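Local coordinates for salmonella typhimurium DB7155 bacteriophage DET7 tailspike (Bacteriophage, PDB 2V5I), which binds and probably hydrolyses the O-antigen polysaccharide of its Salmonella host, serving the phage as its trimeric receptor-binding tailspike, at residues F290-D295 with G336-D340; G409-P415 with D429-G434. All coordinates share one frame. Residue numbers count along the deposited sequence, not the author numbering.

Contact 1: residues F290-D295 with G336-D340; sequences FDLGSD and GLGMD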
# COMPACT_ATOMS: atom_id res chain seq x y z
N PHE A 290 15.10 5.71 6.88
CA PHE A 290 15.04 4.71 7.95
C PHE A 290 16.40 3.98 7.99
O PHE A 290 16.83 3.44 6.96
CB PHE A 290 13.95 3.68 7.64
CG PHE A 290 12.56 4.23 7.68
CD1 PHE A 290 12.07 5.03 6.61
CD2 PHE A 290 11.70 3.97 8.71
CE1 PHE A 290 10.80 5.54 6.67
CE2 PHE A 290 10.37 4.50 8.73
CZ PHE A 290 9.98 5.30 7.71
N ASP A 291 17.08 4.03 9.15
CA ASP A 291 18.38 3.36 9.38
C ASP A 291 18.14 2.22 10.35
O ASP A 291 18.15 2.43 11.55
CB ASP A 291 19.39 4.35 9.99
CG ASP A 291 20.74 3.73 10.31
OD1 ASP A 291 20.99 2.54 9.99
OD2 ASP A 291 21.55 4.46 10.94
N LEU A 292 17.89 1.03 9.80
CA LEU A 292 17.43 -0.12 10.57
C LEU A 292 18.41 -1.26 10.81
O LEU A 292 18.03 -2.36 11.23
CB LEU A 292 16.10 -0.67 9.99
CG LEU A 292 15.02 0.39 9.68
CD1 LEU A 292 13.78 -0.27 9.13
CD2 LEU A 292 14.71 1.22 10.89
N GLY A 293 19.67 -0.99 10.56
CA GLY A 293 20.71 -1.96 10.78
C GLY A 293 21.00 -2.20 12.24
O GLY A 293 20.66 -1.40 13.08
N SER A 294 21.73 -3.28 12.54
CA SER A 294 22.08 -3.63 13.89
C SER A 294 23.60 -3.55 14.16
O SER A 294 24.01 -3.30 15.29
CB SER A 294 21.68 -5.08 14.12
OG SER A 294 20.26 -5.24 14.10
N ASP A 295 24.40 -3.84 13.15
CA ASP A 295 25.83 -3.87 13.30
C ASP A 295 26.51 -2.69 12.61
O ASP A 295 26.19 -2.39 11.46
CB ASP A 295 26.41 -5.24 12.81
CG ASP A 295 26.09 -6.40 13.69
OD1 ASP A 295 26.18 -6.32 14.95
OD2 ASP A 295 25.69 -7.48 13.11
N GLY A 336 18.11 6.20 1.31
CA GLY A 336 16.73 6.25 1.72
C GLY A 336 16.36 5.25 2.81
O GLY A 336 15.79 5.62 3.84
N LEU A 337 16.60 3.95 2.51
CA LEU A 337 16.35 2.83 3.43
C LEU A 337 17.67 2.04 3.60
O LEU A 337 18.20 1.48 2.64
CB LEU A 337 15.26 1.89 2.90
CG LEU A 337 15.02 0.64 3.71
CD1 LEU A 337 14.53 0.88 5.10
CD2 LEU A 337 14.01 -0.26 2.99
N GLY A 338 18.13 1.98 4.84
CA GLY A 338 19.34 1.27 5.20
C GLY A 338 18.99 0.14 6.13
O GLY A 338 18.22 0.31 7.06
N MET A 339 19.45 -1.07 5.83
CA MET A 339 19.25 -2.15 6.77
C MET A 339 20.33 -3.20 6.66
O MET A 339 21.16 -3.16 5.75
CB MET A 339 17.89 -2.79 6.58
CG MET A 339 17.59 -3.13 5.22
SD MET A 339 16.03 -4.12 5.11
CE MET A 339 14.83 -3.01 5.69
N ASP A 340 20.38 -4.05 7.67
CA ASP A 340 21.23 -5.26 7.65
C ASP A 340 20.50 -6.41 8.33
O ASP A 340 19.34 -6.23 8.80
CB ASP A 340 22.63 -5.01 8.24
CG ASP A 340 22.71 -5.01 9.79
OD1 ASP A 340 21.70 -5.25 10.45
OD2 ASP A 340 23.86 -4.71 10.31
O HOH W 1 16.87 -4.25 9.35
O HOH W 2 23.16 -7.67 11.89
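Inside the right-handed parallel beta-helix of the tailspike, F290-D295 and G336-D340 occupy matching places on successive coils, and the side chains of F290, L292, L337 and M339 line up in the coil interior. F290 CB lies 3.8 Å from L337 CD1, and the same methyl is 4.3 Å from L292 CD1; L292 CB and M339 CB, 4.4 Å apart, continue the row. Large apolar residues suit this closed interior, where the ring of F290 stacks on F258 of the preceding coil and L337 touches M359 of the next. Around these side chains the backbones pair as parallel strands: F290 N donates to G336 O (3.1 Å), G338 N to F290 O (2.9 Å) and L292 N to G338 O (2.9 Å). D291 and G338 are partners on the other face, where D291 turns its carboxylate to Q262 and G338 adds no bulk beside it. Past L292 the regular pairing stops, and the side chain of D340 takes over as acceptor for the neighbouring backbone. D295 lies close by, its OD2 4.3 Å from D340 OD2; this crowding of like charge is offset by R271 and R304, which form salt bridges to D295, and by H316, which hydrogen-bonds both aspartates. A water donates to L292 O and D340 O. The carboxylate of D340 straddles the loop, OD1 receiving S294 N at 2.9 Å and OD2 receiving D295 N at 3.0 Å.

Contact 2: residues G409-P415 with D429-G434; sequences GLVISAP and DKILVG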
# COMPACT_ATOMS: atom_id res chain seq x y z
N GLY A 409 27.45 4.72 -11.36
CA GLY A 409 26.77 3.65 -10.66
C GLY A 409 25.79 2.84 -11.47
O GLY A 409 25.41 3.22 -12.60
N LEU A 410 25.36 1.75 -10.87
CA LEU A 410 24.31 0.92 -11.41
C LEU A 410 22.93 1.34 -10.86
O LEU A 410 22.84 1.95 -9.80
CB LEU A 410 24.53 -0.54 -11.03
CG LEU A 410 25.86 -1.16 -11.50
CD1 LEU A 410 26.13 -2.48 -10.80
CD2 LEU A 410 25.74 -1.35 -12.98
N VAL A 411 21.89 0.90 -11.51
CA VAL A 411 20.54 1.06 -10.96
C VAL A 411 20.38 0.01 -9.85
O VAL A 411 19.97 0.35 -8.74
CB VAL A 411 19.46 0.93 -12.01
CG1 VAL A 411 18.05 0.96 -11.39
CG2 VAL A 411 19.59 2.03 -13.01
N ILE A 412 20.67 -1.26 -10.17
CA ILE A 412 20.58 -2.35 -9.22
C ILE A 412 21.91 -3.09 -9.15
O ILE A 412 22.44 -3.48 -10.18
CB ILE A 412 19.51 -3.40 -9.65
CG1 ILE A 412 18.13 -2.77 -9.55
CG2 ILE A 412 19.57 -4.67 -8.74
CD1 ILE A 412 17.04 -3.55 -10.25
N SER A 413 22.38 -3.31 -7.93
CA SER A 413 23.51 -4.19 -7.64
C SER A 413 23.09 -5.16 -6.54
O SER A 413 23.09 -4.84 -5.33
CB SER A 413 24.68 -3.34 -7.18
OG SER A 413 25.78 -4.13 -6.76
N ALA A 414 22.70 -6.35 -6.99
CA ALA A 414 22.19 -7.42 -6.13
C ALA A 414 22.70 -8.76 -6.62
O ALA A 414 21.94 -9.64 -7.03
CB ALA A 414 20.66 -7.38 -6.08
N PRO A 415 24.03 -8.93 -6.60
CA PRO A 415 24.66 -10.05 -7.27
C PRO A 415 24.36 -11.44 -6.74
O PRO A 415 24.60 -12.42 -7.46
CB PRO A 415 26.15 -9.73 -7.14
CG PRO A 415 26.28 -8.77 -6.02
CD PRO A 415 24.99 -8.03 -5.92
N ASP A 429 21.66 -2.29 -19.27
CA ASP A 429 23.07 -2.46 -18.97
C ASP A 429 23.48 -2.01 -17.54
O ASP A 429 24.64 -2.12 -17.18
CB ASP A 429 23.90 -1.75 -20.02
CG ASP A 429 23.67 -0.25 -20.03
OD1 ASP A 429 22.48 0.19 -19.97
OD2 ASP A 429 24.68 0.47 -20.17
N LYS A 430 22.54 -1.50 -16.75
CA LYS A 430 22.89 -0.95 -15.44
C LYS A 430 22.29 -1.80 -14.33
O LYS A 430 21.88 -1.29 -13.28
CB LYS A 430 22.41 0.48 -15.36
CG LYS A 430 23.05 1.39 -16.36
CD LYS A 430 24.53 1.58 -16.12
CE LYS A 430 25.11 2.57 -17.12
NZ LYS A 430 26.55 2.66 -16.95
N ILE A 431 22.21 -3.11 -14.57
CA ILE A 431 21.72 -4.08 -13.61
C ILE A 431 22.74 -5.18 -13.42
O ILE A 431 23.27 -5.70 -14.41
CB ILE A 431 20.47 -4.76 -14.18
CG1 ILE A 431 19.33 -3.76 -14.38
CG2 ILE A 431 20.02 -5.89 -13.33
CD1 ILE A 431 18.25 -4.33 -15.26
N LEU A 432 23.01 -5.53 -12.18
CA LEU A 432 23.83 -6.67 -11.83
C LEU A 432 23.02 -7.46 -10.82
O LEU A 432 22.76 -6.98 -9.74
CB LEU A 432 25.15 -6.21 -11.20
CG LEU A 432 25.99 -7.15 -10.33
CD1 LEU A 432 26.70 -8.19 -11.17
CD2 LEU A 432 27.04 -6.35 -9.53
N VAL A 433 22.59 -8.67 -11.19
CA VAL A 433 21.80 -9.51 -10.32
C VAL A 433 22.23 -10.95 -10.42
O VAL A 433 22.81 -11.34 -11.43
CB VAL A 433 20.27 -9.42 -10.60
CG1 VAL A 433 19.76 -8.04 -10.25
CG2 VAL A 433 19.96 -9.78 -12.05
N GLY A 434 21.96 -11.72 -9.36
CA GLY A 434 22.15 -13.17 -9.38
C GLY A 434 21.34 -13.83 -10.49
O GLY A 434 21.87 -14.57 -11.31
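Two successive beta-helix coils stack here as parallel strands, 412-414 and 431-433. On the buried face, I412 CG2 rests 3.7 Å from V433 CG1 and I412 CB 4.5 Å from I431 CG2, so I412 leans against both side chains of the next coil; the small A414 makes a shallow hollow, V433 CG1 lying 4.3 Å from A414 CB. The other face carries L432, which sits between two bumps: L410 CD1 lies 3.9 Å from its CB, and P415 CB 4.1 Å from its CG. S413 between them is small enough to make the hollow, its OG 3.8 Å from L432 CD2. Backbone hydrogen bonds set the spacing: V411 N donates to K430 O (2.8 Å), L432 N to I412 O (2.9 Å), A414 N to L432 O (2.8 Å) and G434 N to A414 O (3.1 Å). F449 of the second subunit packs on I431 and V433. The directional bonds crossing the pair are thus all main-chain; the side chains add a mainly apolar fit that depends on shape.

In the fold
Followed from the N terminus, the chain leaves 290-295, makes an excursion that includes strand 323-330 on another face of the beta-helix, and returns at 336-340, closing contact 1 with 40 residues between. Further coils follow before 409-415; the chain then passes through strand 417-423 and closes contact 2 at 429-434 after only 13 residues. The loops are in series, neither nested nor crossed. Both contacts join adjacent rungs of the same parallel sheet, and their centres lie 20 Å apart, with nearest atoms about 11 Å apart. No other subunit touches contact 1, whereas contact 2 includes the sheet's last strand, 431-433, on which other subunits pack.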